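Local structure of tRNA (guanine(26)-N(2))-dimethyltransferase (Pyrococcus horikoshii, 2DUL) at residues F132-L137 / R157-V162; L213-I218 / A229-K234; K49-A54 / T69-V74; L124-H129 / L147-R152. The protein acts as a tRNA-modifying methyltransferase, probably dimethylating N2 of guanine 26 in a number of tRNAs with S-adenosyl-L-methionine as methyl donor. One frame throughout, in Å; residues are numbered along the deposited sequence.

Contact 1. Residues F132-L137 / R157-V162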
loop_
_atom_site.group_PDB
_atom_site.type_symbol
_atom_site.label_atom_id
_atom_site.label_comp_id
_atom_site.label_asym_id
_atom_site.label_seq_id
_atom_site.Cartn_x
_atom_site.Cartn_y
_atom_site.Cartn_z
ATOM N N PHE A 132 -10.256 1.901 15.942
ATOM C CA PHE A 132 -9.997 2.802 14.824
ATOM C C PHE A 132 -10.695 2.495 13.508
ATOM O O PHE A 132 -10.800 1.340 13.102
ATOM C CB PHE A 132 -8.487 2.889 14.556
ATOM C CG PHE A 132 -7.689 3.366 15.734
ATOM C CD1 PHE A 132 -7.058 2.456 16.576
ATOM C CD2 PHE A 132 -7.597 4.724 16.017
ATOM C CE1 PHE A 132 -6.347 2.893 17.694
ATOM C CE2 PHE A 132 -6.889 5.176 17.131
ATOM C CZ PHE A 132 -6.263 4.258 17.972
ATOM N N HIS A 133 -11.156 3.550 12.839
ATOM C CA HIS A 133 -11.802 3.422 11.538
ATOM C C HIS A 133 -10.699 3.272 10.492
ATOM O O HIS A 133 -10.918 2.736 9.410
ATOM C CB HIS A 133 -12.642 4.668 11.233
ATOM C CG HIS A 133 -13.829 4.828 12.130
ATOM N ND1 HIS A 133 -14.888 3.944 12.125
ATOM C CD2 HIS A 133 -14.115 5.754 13.076
ATOM C CE1 HIS A 133 -15.775 4.318 13.029
ATOM N NE2 HIS A 133 -15.331 5.413 13.621
ATOM N N PHE A 134 -9.510 3.767 10.821
ATOM C CA PHE A 134 -8.375 3.668 9.911
ATOM C C PHE A 134 -7.071 3.653 10.687
ATOM O O PHE A 134 -6.878 4.434 11.616
ATOM C CB PHE A 134 -8.351 4.840 8.917
ATOM C CG PHE A 134 -7.090 4.904 8.075
ATOM C CD1 PHE A 134 -6.770 3.882 7.182
ATOM C CD2 PHE A 134 -6.212 5.979 8.195
ATOM C CE1 PHE A 134 -5.589 3.930 6.420
ATOM C CE2 PHE A 134 -5.029 6.035 7.437
ATOM C CZ PHE A 134 -4.719 5.009 6.550
ATOM N N ILE A 135 -6.187 2.739 10.308
ATOM C CA ILE A 135 -4.875 2.636 10.932
ATOM C C ILE A 135 -3.864 2.650 9.797
ATOM O O ILE A 135 -4.023 1.929 8.814
ATOM C CB ILE A 135 -4.703 1.315 11.736
ATOM C CG1 ILE A 135 -5.608 1.319 12.970
ATOM C CG2 ILE A 135 -3.238 1.155 12.163
ATOM C CD1 ILE A 135 -5.507 0.046 13.816
ATOM N N ASP A 136 -2.841 3.485 9.921
ATOM C CA ASP A 136 -1.798 3.555 8.906
ATOM C C ASP A 136 -0.500 3.041 9.531
ATOM O O ASP A 136 0.031 3.635 10.464
ATOM C CB ASP A 136 -1.626 4.995 8.406
ATOM C CG ASP A 136 -0.866 5.069 7.084
ATOM O OD1 ASP A 136 -0.914 6.132 6.427
ATOM O OD2 ASP A 136 -0.229 4.065 6.700
ATOM N N LEU A 137 -0.025 1.911 9.022
ATOM C CA LEU A 137 1.201 1.279 9.496
ATOM C C LEU A 137 2.320 1.598 8.526
ATOM O O LEU A 137 2.351 1.060 7.416
ATOM C CB LEU A 137 1.036 -0.241 9.559
ATOM C CG LEU A 137 0.086 -0.856 10.581
ATOM C CD1 LEU A 137 0.198 -2.384 10.503
ATOM C CD2 LEU A 137 0.456 -0.363 11.982
ATOM N N ARG A 157 -14.960 -3.379 10.291
ATOM C CA ARG A 157 -15.241 -2.884 8.951
ATOM C C ARG A 157 -14.314 -1.695 8.725
ATOM O O ARG A 157 -14.591 -0.808 7.919
ATOM C CB ARG A 157 -16.706 -2.459 8.825
ATOM C CG ARG A 157 -17.698 -3.611 8.992
ATOM C CD ARG A 157 -19.141 -3.116 8.945
ATOM N NE ARG A 157 -20.115 -4.181 9.197
ATOM C CZ ARG A 157 -20.190 -4.893 10.320
ATOM N NH1 ARG A 157 -21.117 -5.838 10.445
ATOM N NH2 ARG A 157 -19.345 -4.670 11.323
ATOM N N GLY A 158 -13.203 -1.699 9.456
ATOM C CA GLY A 158 -12.235 -0.626 9.351
ATOM C C GLY A 158 -11.364 -0.678 8.113
ATOM O O GLY A 158 -11.483 -1.577 7.274
ATOM N N ILE A 159 -10.472 0.298 8.006
ATOM C CA ILE A 159 -9.568 0.390 6.875
ATOM C C ILE A 159 -8.149 0.274 7.387
ATOM O O ILE A 159 -7.798 0.860 8.409
ATOM C CB ILE A 159 -9.703 1.744 6.157
ATOM C CG1 ILE A 159 -11.147 1.936 5.697
ATOM C CG2 ILE A 159 -8.726 1.812 4.995
ATOM C CD1 ILE A 159 -11.479 3.365 5.342
ATOM N N LEU A 160 -7.333 -0.495 6.682
ATOM C CA LEU A 160 -5.953 -0.657 7.090
ATOM C C LEU A 160 -5.020 -0.209 5.979
ATOM O O LEU A 160 -5.159 -0.627 4.833
ATOM C CB LEU A 160 -5.676 -2.120 7.449
ATOM C CG LEU A 160 -4.344 -2.463 8.121
ATOM C CD1 LEU A 160 -4.205 -1.682 9.427
ATOM C CD2 LEU A 160 -4.293 -3.971 8.397
ATOM N N GLY A 161 -4.077 0.657 6.327
ATOM C CA GLY A 161 -3.103 1.122 5.359
ATOM C C GLY A 161 -1.783 0.523 5.795
ATOM O O GLY A 161 -1.352 0.730 6.929
ATOM N N VAL A 162 -1.141 -0.233 4.914
ATOM C CA VAL A 162 0.118 -0.866 5.267
ATOM C C VAL A 162 1.203 -0.569 4.245
ATOM O O VAL A 162 0.959 -0.595 3.039
ATOM C CB VAL A 162 -0.039 -2.404 5.360
ATOM C CG1 VAL A 162 1.219 -3.019 5.950
ATOM C CG2 VAL A 162 -1.270 -2.760 6.193
HETATM O O HOH W 1 -15.437 1.312 10.160
HETATM O O HOH W 2 -13.776 2.456 8.387
#

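Contact 2. Residues L213-I218 / A229-K234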
loop_
_atom_site.group_PDB
_atom_site.type_symbol
_atom_site.label_atom_id
_atom_site.label_comp_id
_atom_site.label_asym_id
_atom_site.label_seq_id
_atom_site.Cartn_x
_atom_site.Cartn_y
_atom_site.Cartn_z
ATOM N N LEU A 213 -12.760 -12.241 9.450
ATOM C CA LEU A 213 -12.764 -11.006 8.679
ATOM C C LEU A 213 -12.213 -11.294 7.296
ATOM O O LEU A 213 -11.313 -12.117 7.140
ATOM C CB LEU A 213 -11.864 -9.951 9.328
ATOM C CG LEU A 213 -12.230 -9.399 10.701
ATOM C CD1 LEU A 213 -11.087 -8.509 11.190
ATOM C CD2 LEU A 213 -13.551 -8.616 10.618
ATOM N N GLY A 214 -12.766 -10.622 6.295
ATOM C CA GLY A 214 -12.274 -10.774 4.940
ATOM C C GLY A 214 -11.747 -9.403 4.560
ATOM O O GLY A 214 -11.731 -8.501 5.398
ATOM N N ILE A 215 -11.298 -9.234 3.324
ATOM C CA ILE A 215 -10.824 -7.933 2.886
ATOM C C ILE A 215 -11.199 -7.649 1.441
ATOM O O ILE A 215 -11.426 -8.561 0.642
ATOM C CB ILE A 215 -9.269 -7.781 2.974
ATOM C CG1 ILE A 215 -8.593 -8.761 2.009
ATOM C CG2 ILE A 215 -8.790 -7.984 4.407
ATOM C CD1 ILE A 215 -7.126 -8.440 1.718
ATOM N N ASP A 216 -11.275 -6.359 1.135
ATOM C CA ASP A 216 -11.523 -5.867 -0.208
ATOM C C ASP A 216 -10.366 -4.899 -0.394
ATOM O O ASP A 216 -10.102 -4.075 0.488
ATOM C CB ASP A 216 -12.834 -5.087 -0.310
ATOM C CG ASP A 216 -14.022 -5.974 -0.624
ATOM O OD1 ASP A 216 -13.819 -7.082 -1.163
ATOM O OD2 ASP A 216 -15.162 -5.552 -0.345
ATOM N N VAL A 217 -9.653 -5.003 -1.506
ATOM C CA VAL A 217 -8.544 -4.092 -1.730
ATOM C C VAL A 217 -9.078 -2.760 -2.246
ATOM O O VAL A 217 -9.839 -2.720 -3.208
ATOM C CB VAL A 217 -7.543 -4.659 -2.751
ATOM C CG1 VAL A 217 -6.420 -3.655 -2.988
ATOM C CG2 VAL A 217 -6.972 -5.972 -2.246
ATOM N N ILE A 218 -8.696 -1.674 -1.582
ATOM C CA ILE A 218 -9.116 -0.350 -2.002
ATOM C C ILE A 218 -8.101 0.129 -3.034
ATOM O O ILE A 218 -8.456 0.577 -4.126
ATOM C CB ILE A 218 -9.127 0.630 -0.817
ATOM C CG1 ILE A 218 -10.182 0.191 0.207
ATOM C CG2 ILE A 218 -9.400 2.045 -1.312
ATOM C CD1 ILE A 218 -10.078 0.908 1.543
ATOM N N ALA A 229 -0.468 -0.912 0.587
ATOM C CA ALA A 229 -1.732 -1.625 0.473
ATOM C C ALA A 229 -2.803 -1.030 1.372
ATOM O O ALA A 229 -2.621 -0.926 2.588
ATOM C CB ALA A 229 -1.538 -3.102 0.815
ATOM N N PHE A 230 -3.914 -0.630 0.760
ATOM C CA PHE A 230 -5.044 -0.087 1.496
ATOM C C PHE A 230 -6.163 -1.114 1.362
ATOM O O PHE A 230 -6.594 -1.421 0.248
ATOM C CB PHE A 230 -5.519 1.246 0.901
ATOM C CG PHE A 230 -4.533 2.369 1.050
ATOM C CD1 PHE A 230 -3.717 2.744 -0.011
ATOM C CD2 PHE A 230 -4.423 3.052 2.258
ATOM C CE1 PHE A 230 -2.799 3.788 0.123
ATOM C CE2 PHE A 230 -3.507 4.101 2.406
ATOM C CZ PHE A 230 -2.693 4.470 1.336
ATOM N N VAL A 231 -6.626 -1.652 2.485
ATOM C CA VAL A 231 -7.693 -2.640 2.447
ATOM C C VAL A 231 -8.857 -2.287 3.349
ATOM O O VAL A 231 -8.698 -1.602 4.363
ATOM C CB VAL A 231 -7.174 -4.055 2.833
ATOM C CG1 VAL A 231 -6.090 -4.485 1.862
ATOM C CG2 VAL A 231 -6.651 -4.058 4.254
ATOM N N LYS A 232 -10.034 -2.754 2.954
ATOM C CA LYS A 232 -11.261 -2.535 3.703
ATOM C C LYS A 232 -11.616 -3.873 4.339
ATOM O O LYS A 232 -11.814 -4.865 3.639
ATOM C CB LYS A 232 -12.391 -2.105 2.761
ATOM C CG LYS A 232 -13.752 -1.951 3.442
ATOM C CD LYS A 232 -13.786 -0.761 4.392
ATOM C CE LYS A 232 -15.211 -0.493 4.869
ATOM N NZ LYS A 232 -15.308 0.665 5.795
ATOM N N LEU A 233 -11.683 -3.905 5.661
ATOM C CA LEU A 233 -12.012 -5.138 6.360
ATOM C C LEU A 233 -13.494 -5.470 6.177
ATOM O O LEU A 233 -14.345 -4.580 6.204
ATOM C CB LEU A 233 -11.666 -5.001 7.847
ATOM C CG LEU A 233 -10.176 -4.742 8.116
ATOM C CD1 LEU A 233 -9.936 -4.569 9.604
ATOM C CD2 LEU A 233 -9.345 -5.900 7.586
ATOM N N LYS A 234 -13.783 -6.749 5.965
ATOM C CA LYS A 234 -15.151 -7.225 5.782
ATOM C C LYS A 234 -15.507 -8.107 6.980
ATOM O O LYS A 234 -14.760 -9.018 7.337
ATOM C CB LYS A 234 -15.252 -8.020 4.479
ATOM C CG LYS A 234 -14.643 -7.304 3.276
ATOM C CD LYS A 234 -15.330 -5.968 2.997
ATOM C CE LYS A 234 -16.780 -6.159 2.568
ATOM N NZ LYS A 234 -16.879 -6.955 1.308
#

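Contact 3. Residues K49-A54 / T69-V74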
loop_
_atom_site.group_PDB
_atom_site.type_symbol
_atom_site.label_atom_id
_atom_site.label_comp_id
_atom_site.label_asym_id
_atom_site.label_seq_id
_atom_site.Cartn_x
_atom_site.Cartn_y
_atom_site.Cartn_z
ATOM N N LYS A 49 -13.491 8.495 10.710
ATOM C CA LYS A 49 -13.550 9.418 11.846
ATOM C C LYS A 49 -12.399 9.319 12.852
ATOM O O LYS A 49 -11.792 10.333 13.211
ATOM C CB LYS A 49 -14.885 9.242 12.581
ATOM C CG LYS A 49 -15.065 10.138 13.798
ATOM C CD LYS A 49 -16.509 10.119 14.304
ATOM C CE LYS A 49 -16.921 8.754 14.840
ATOM N NZ LYS A 49 -16.185 8.410 16.086
ATOM N N ILE A 50 -12.113 8.103 13.313
ATOM C CA ILE A 50 -11.048 7.870 14.287
ATOM C C ILE A 50 -9.873 7.196 13.581
ATOM O O ILE A 50 -9.993 6.071 13.096
ATOM C CB ILE A 50 -11.551 6.968 15.425
ATOM C CG1 ILE A 50 -12.879 7.507 15.961
ATOM C CG2 ILE A 50 -10.527 6.912 16.546
ATOM C CD1 ILE A 50 -13.532 6.609 16.999
ATOM N N VAL A 51 -8.732 7.873 13.537
ATOM C CA VAL A 51 -7.578 7.327 12.836
ATOM C C VAL A 51 -6.309 7.260 13.673
ATOM O O VAL A 51 -6.147 7.999 14.643
ATOM C CB VAL A 51 -7.302 8.148 11.569
ATOM C CG1 VAL A 51 -8.573 8.224 10.720
ATOM C CG2 VAL A 51 -6.836 9.553 11.944
ATOM N N LEU A 52 -5.409 6.364 13.281
ATOM C CA LEU A 52 -4.151 6.177 13.983
ATOM C C LEU A 52 -2.921 6.234 13.074
ATOM O O LEU A 52 -2.867 5.572 12.032
ATOM C CB LEU A 52 -4.153 4.822 14.709
ATOM C CG LEU A 52 -2.799 4.359 15.264
ATOM C CD1 LEU A 52 -2.372 5.279 16.404
ATOM C CD2 LEU A 52 -2.895 2.914 15.752
ATOM N N ASP A 53 -1.946 7.040 13.484
ATOM C CA ASP A 53 -0.658 7.159 12.799
ATOM C C ASP A 53 0.201 6.350 13.784
ATOM O O ASP A 53 0.721 6.892 14.759
ATOM C CB ASP A 53 -0.224 8.631 12.744
ATOM C CG ASP A 53 1.181 8.814 12.187
ATOM O OD1 ASP A 53 1.775 7.828 11.705
ATOM O OD2 ASP A 53 1.690 9.956 12.228
ATOM N N ALA A 54 0.300 5.045 13.533
ATOM C CA ALA A 54 0.995 4.093 14.411
ATOM C C ALA A 54 2.464 4.306 14.764
ATOM O O ALA A 54 2.864 4.070 15.906
ATOM C CB ALA A 54 0.806 2.666 13.868
ATOM N N THR A 69 -7.920 16.236 6.328
ATOM C CA THR A 69 -8.953 15.234 6.093
ATOM C C THR A 69 -10.086 15.389 7.097
ATOM O O THR A 69 -9.957 16.110 8.082
ATOM C CB THR A 69 -8.389 13.802 6.214
ATOM O OG1 THR A 69 -8.235 13.463 7.598
ATOM C CG2 THR A 69 -7.033 13.702 5.522
ATOM N N PRO A 70 -11.219 14.712 6.853
ATOM C CA PRO A 70 -12.386 14.773 7.740
ATOM C C PRO A 70 -12.201 14.020 9.062
ATOM O O PRO A 70 -13.142 13.911 9.852
ATOM C CB PRO A 70 -13.501 14.156 6.887
ATOM C CG PRO A 70 -13.050 14.421 5.479
ATOM C CD PRO A 70 -11.582 14.093 5.567
ATOM N N ALA A 71 -11.003 13.494 9.300
ATOM C CA ALA A 71 -10.747 12.763 10.541
ATOM C C ALA A 71 -11.087 13.662 11.729
ATOM O O ALA A 71 -10.727 14.838 11.745
ATOM C CB ALA A 71 -9.275 12.324 10.607
ATOM N N GLU A 72 -11.787 13.108 12.717
ATOM C CA GLU A 72 -12.191 13.865 13.901
ATOM C C GLU A 72 -11.289 13.627 15.107
ATOM O O GLU A 72 -11.068 14.528 15.918
ATOM C CB GLU A 72 -13.636 13.511 14.265
ATOM C CG GLU A 72 -14.663 14.107 13.314
ATOM C CD GLU A 72 -16.066 13.564 13.527
ATOM O OE1 GLU A 72 -16.473 13.386 14.694
ATOM O OE2 GLU A 72 -16.768 13.328 12.522
ATOM N N GLU A 73 -10.780 12.407 15.228
ATOM C CA GLU A 73 -9.903 12.045 16.331
ATOM C C GLU A 73 -8.667 11.403 15.718
ATOM O O GLU A 73 -8.761 10.375 15.042
ATOM C CB GLU A 73 -10.603 11.052 17.264
ATOM C CG GLU A 73 -9.860 10.797 18.566
ATOM C CD GLU A 73 -10.612 9.860 19.499
ATOM O OE1 GLU A 73 -11.729 10.211 19.943
ATOM O OE2 GLU A 73 -10.084 8.770 19.789
ATOM N N VAL A 74 -7.512 12.020 15.946
ATOM C CA VAL A 74 -6.264 11.523 15.382
ATOM C C VAL A 74 -5.261 11.149 16.459
ATOM O O VAL A 74 -4.922 11.968 17.313
ATOM C CB VAL A 74 -5.615 12.583 14.457
ATOM C CG1 VAL A 74 -4.375 11.998 13.779
ATOM C CG2 VAL A 74 -6.631 13.064 13.423
#

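Contact 4. Residues L124-H129 / L147-R152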
loop_
_atom_site.group_PDB
_atom_site.type_symbol
_atom_site.label_atom_id
_atom_site.label_comp_id
_atom_site.label_asym_id
_atom_site.label_seq_id
_atom_site.Cartn_x
_atom_site.Cartn_y
_atom_site.Cartn_z
ATOM N N LEU A 124 -0.089 0.081 22.288
ATOM C CA LEU A 124 -1.177 1.035 22.084
ATOM C C LEU A 124 -2.364 0.384 21.363
ATOM O O LEU A 124 -3.511 0.524 21.792
ATOM C CB LEU A 124 -0.695 2.252 21.283
ATOM C CG LEU A 124 -1.779 3.282 20.935
ATOM C CD1 LEU A 124 -2.478 3.773 22.200
ATOM C CD2 LEU A 124 -1.147 4.440 20.195
ATOM N N MET A 125 -2.097 -0.333 20.275
ATOM C CA MET A 125 -3.176 -0.976 19.526
ATOM C C MET A 125 -3.886 -2.067 20.329
ATOM O O MET A 125 -5.089 -2.290 20.154
ATOM C CB MET A 125 -2.644 -1.528 18.196
ATOM C CG MET A 125 -2.204 -0.423 17.231
ATOM S SD MET A 125 -1.826 -1.019 15.575
ATOM C CE MET A 125 -0.286 -1.952 15.879
ATOM N N ALA A 126 -3.152 -2.739 21.214
ATOM C CA ALA A 126 -3.747 -3.777 22.055
ATOM C C ALA A 126 -4.701 -3.128 23.057
ATOM O O ALA A 126 -5.707 -3.725 23.458
ATOM C CB ALA A 126 -2.660 -4.549 22.794
ATOM N N GLU A 127 -4.378 -1.904 23.465
ATOM C CA GLU A 127 -5.211 -1.165 24.408
ATOM C C GLU A 127 -6.482 -0.641 23.726
ATOM O O GLU A 127 -7.527 -0.508 24.364
ATOM C CB GLU A 127 -4.423 0.009 25.005
ATOM C CG GLU A 127 -3.153 -0.414 25.738
ATOM C CD GLU A 127 -2.424 0.747 26.401
ATOM O OE1 GLU A 127 -2.140 1.756 25.718
ATOM O OE2 GLU A 127 -2.126 0.644 27.611
ATOM N N ARG A 128 -6.390 -0.351 22.430
ATOM C CA ARG A 128 -7.525 0.167 21.663
ATOM C C ARG A 128 -8.091 -0.912 20.732
ATOM O O ARG A 128 -7.930 -0.851 19.510
ATOM C CB ARG A 128 -7.079 1.376 20.834
ATOM C CG ARG A 128 -6.547 2.566 21.632
ATOM C CD ARG A 128 -7.662 3.363 22.305
ATOM N NE ARG A 128 -8.047 2.808 23.597
ATOM C CZ ARG A 128 -9.271 2.390 23.899
ATOM N NH1 ARG A 128 -10.240 2.456 22.998
ATOM N NH2 ARG A 128 -9.527 1.907 25.104
ATOM N N HIS A 129 -8.759 -1.894 21.326
ATOM C CA HIS A 129 -9.346 -3.009 20.592
ATOM C C HIS A 129 -10.581 -2.571 19.803
ATOM O O HIS A 129 -11.460 -1.905 20.352
ATOM C CB HIS A 129 -9.716 -4.111 21.594
ATOM C CG HIS A 129 -10.225 -5.367 20.963
ATOM N ND1 HIS A 129 -9.457 -6.147 20.126
ATOM C CD2 HIS A 129 -11.426 -5.986 21.058
ATOM C CE1 HIS A 129 -10.161 -7.192 19.732
ATOM N NE2 HIS A 129 -11.359 -7.119 20.283
ATOM N N LEU A 147 1.266 -6.182 12.256
ATOM C CA LEU A 147 0.060 -6.536 11.517
ATOM C C LEU A 147 -1.061 -7.230 12.281
ATOM O O LEU A 147 -2.229 -6.840 12.158
ATOM C CB LEU A 147 0.419 -7.393 10.301
ATOM C CG LEU A 147 -0.788 -7.843 9.466
ATOM C CD1 LEU A 147 -1.468 -6.628 8.844
ATOM C CD2 LEU A 147 -0.334 -8.814 8.372
ATOM N N ASP A 148 -0.727 -8.258 13.057
ATOM C CA ASP A 148 -1.771 -8.981 13.774
ATOM C C ASP A 148 -2.519 -8.098 14.765
ATOM O O ASP A 148 -3.749 -8.165 14.865
ATOM C CB ASP A 148 -1.198 -10.202 14.495
ATOM C CG ASP A 148 -2.291 -11.131 15.000
ATOM O OD1 ASP A 148 -3.063 -11.640 14.161
ATOM O OD2 ASP A 148 -2.384 -11.346 16.224
ATOM N N THR A 149 -1.790 -7.260 15.490
ATOM C CA THR A 149 -2.430 -6.379 16.458
ATOM C C THR A 149 -3.258 -5.304 15.753
ATOM O O THR A 149 -4.336 -4.938 16.223
ATOM C CB THR A 149 -1.390 -5.723 17.391
ATOM O OG1 THR A 149 -0.594 -6.747 18.003
ATOM C CG2 THR A 149 -2.088 -4.925 18.502
ATOM N N ALA A 150 -2.771 -4.801 14.621
ATOM C CA ALA A 150 -3.530 -3.789 13.897
ATOM C C ALA A 150 -4.866 -4.384 13.450
ATOM O O ALA A 150 -5.887 -3.697 13.430
ATOM C CB ALA A 150 -2.745 -3.296 12.685
ATOM N N LEU A 151 -4.850 -5.667 13.100
ATOM C CA LEU A 151 -6.056 -6.348 12.647
ATOM C C LEU A 151 -7.080 -6.524 13.764
ATOM O O LEU A 151 -8.241 -6.841 13.498
ATOM C CB LEU A 151 -5.699 -7.704 12.033
ATOM C CG LEU A 151 -5.126 -7.615 10.618
ATOM C CD1 LEU A 151 -4.522 -8.952 10.205
ATOM C CD2 LEU A 151 -6.239 -7.202 9.649
ATOM N N ARG A 152 -6.650 -6.322 15.009
ATOM C CA ARG A 152 -7.544 -6.420 16.159
ATOM C C ARG A 152 -7.939 -5.021 16.652
ATOM O O ARG A 152 -9.004 -4.842 17.239
ATOM C CB ARG A 152 -6.879 -7.205 17.302
ATOM C CG ARG A 152 -6.936 -8.722 17.141
ATOM C CD ARG A 152 -6.266 -9.461 18.300
ATOM N NE ARG A 152 -4.825 -9.594 18.094
ATOM C CZ ARG A 152 -3.893 -8.933 18.770
ATOM N NH1 ARG A 152 -4.229 -8.075 19.724
ATOM N NH2 ARG A 152 -2.614 -9.117 18.472
#

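Contact 1. Residues F132-L137 / R157-V162
Phe-134 and Ile-159 stand next to each other on the same face of the sheet, on adjacent strands, their side chains crossing at a slant. CG of Phe-134 stands anti to the backbone N (chi1 172°), and the CD1-CE1 side of the ring lies near the partner strand: CD1 of Phe-134 is 3.6 Å from CG2 of Ile-159, and its CE1 reaches on to the backbone N of Gly-161, also at 3.6 Å. Glycine suits that position because, having no side chain, it leaves room for CE1, which a CB would crowd. Helix 33-46 packs on this face. On the opposite face, where Leu-137 and Val-162 also point, the branched Ile-135 meets Leu-160, CB to CD1 at 3.8 Å, and Ala-150 of helix 144-153 packs on Leu-160. Helices on both faces of parallel strands joined by a beta-alpha-beta crossover are the plan of the class I methyltransferase fold, and these two strands lie inside its sheet, with neighbours on both sides. The backbones are stitched in parallel register: Ile-159 N donates to His-133 O, Ile-135 N to Ile-159 O, Gly-161 N to Ile-135 O and Leu-137 N to Gly-161 O, the last at 2.7 Å. The buried carboxylate of Asp-136 is balanced by two salt bridges, OD2 with Arg-228 and OD1 with Arg-61, the latter a predicted S-adenosyl-L-methionine-binding residue.

Contact 2. Residues L213-I218 / A229-K234
Lys-234 reaches Asp-216 through three successive bends, chi2, chi3 and chi4 all near -60°, which curl the chain back across the neighbouring strand until NZ lies 2.8 Å from OD2 of Asp-216. The two strands form the antiparallel hairpin that ends the methyltransferase sheet, strand 213-223 being outermost and 226-235 lying between it and 158-164. The salt bridge is diagonal, because Lys-234 pairs in register with Gly-214 and Asp-216 with Lys-232. Gly-214 fits here because, with no side chain, it leaves the start of the lysine to lie over its backbone, CB of Lys-234 being 3.8 Å from C of Gly-214. NZ approaches OD2 from above the carboxylate plane, 46° out of it. The neighbouring Lys-232 turns elsewhere, and its NZ hydrogen-bonds to Arg-157 O.

The other face is apolar; Ile-215 and Val-217 pack on Val-201 of helix 192-209. The two branches of Ile-215 divide the work: CG2 meets CD2 of Leu-233 at 3.8 Å, while CD1 meets CG1 of Val-231 at 4.1 Å. At Ile-218 the chain turns a corner and the side chain reaches the face of Lys-232, towards helix 33-46; its N donates to Phe-230 O at 2.8 Å and its CD1 rests 4.0 Å from CB of Lys-232.

Contact 3. Residues K49-A54 / T69-V74
The carbonyl oxygen of Lys-49 is gripped by two consecutive amides: Glu-72 N at 2.8 Å, in the carbonyl plane and on a lone pair, and Glu-73 N at 3.1 Å, tilted somewhat from that plane. This double grip pins the loop to the start of strand 50-53 just where strand 73-78 begins. Parallel pairing then takes over, Val-51 N donating to Glu-73 O at 2.9 Å. Val-51 and Val-74 lie side by side, pointing the same way; CG2 of Val-51, set between its own backbone N and carbonyl carbon, is 3.8 Å from CG2 of Val-74 and 3.9 Å from CB of Ala-71. Compact apolar residues fit this buried face. At the exposed end, the aliphatic part of Lys-49 crosses the carboxylate of Glu-72, CD of Lys-49 lying 3.3 Å from OE1 of Glu-72. NZ of Lys-49 remains 5.2 Å from OE1 of Glu-72, so no ion pair forms. Ile-50 CG2 packs 3.8 Å from OE2 of Glu-73, an oxygen that is hydrogen-bonded to Tyr-131 OH and Trp-75 NE1. The contact joins the two parallel strands of a beta-alpha-beta unit: its helix 60-68 places Phe-65 on Val-51 and Ala-66 on Val-74, helix 33-46 packs on Thr-69, and strand 132-137 flanks Ile-50.

Contact 4. Residues L124-H129 / L147-R152
Met-125 and Thr-149 make the apolar heart of this meeting of two helices. CG2 of Thr-149, anti to its own backbone N, pushes against Met-125 CB at 3.5 Å, a tight fit for two carbons, and also lies 3.6 Å from the backbone N of Ala-126. The longer, pliable methionine chain reaches past the threonine and runs straight at chi2 (-171°), which carries SD of Met-125 to Ala-150, 3.8 Å from CB; only CE bends away, at chi3. A small residue on the second helix lets the sulfur come this close to the backbone. Threonine serves two purposes here, for while its methyl packs, its OG1 shares a hydrogen bond with Asn-122 OD1.

The polar contacts lie toward the surface. The side chains of His-129 and Arg-152 cross at about a right angle, with the ring and guanidinium planes 22° apart. ND1 of His-129 is 3.2 Å from Arg-152 O, but the angle is too poor for a hydrogen bond; CB of Arg-152 lies 4.0 Å from the same nitrogen. Within its own helix, Arg-152 NH2 forms a salt bridge with OD2 of Asp-148 at 3.2 Å, in the guanidinium plane but above that of the carboxylate, and NE is hydrogen-bonded to Tyr-211 OH. One guanidinium face lies over Thr-149 CA, towards the rim of the group.

Both helices rest on the central sheet, Met-125 on Leu-52 and Ala-150 on Leu-160, in the helical layer typical of the class I methyltransferase fold; Met-125 also lies close to Ala-121, predicted to bind S-adenosyl-L-methionine.

Overall arrangement
Following the chain, contact 3 comes first and closes the crossover through helix 60-68. Contact 4 opens at 124-129, and before it closes at 147-152 contact 1 has opened at 132-137, to close only at 157-162; these two therefore cross, interlocking a helix pair with a strand pair. Contact 2 follows in series and closes the hairpin near the sheet edge. None is nested inside another. In the sheet, strand 50-53 of contact 3 lies beside strand 132-137 of contact 1, and strand 158-164 of contact 1 beside strand 226-235 of contact 2, so these three run across one continuous sheet, while contact 4 packs against strands of it.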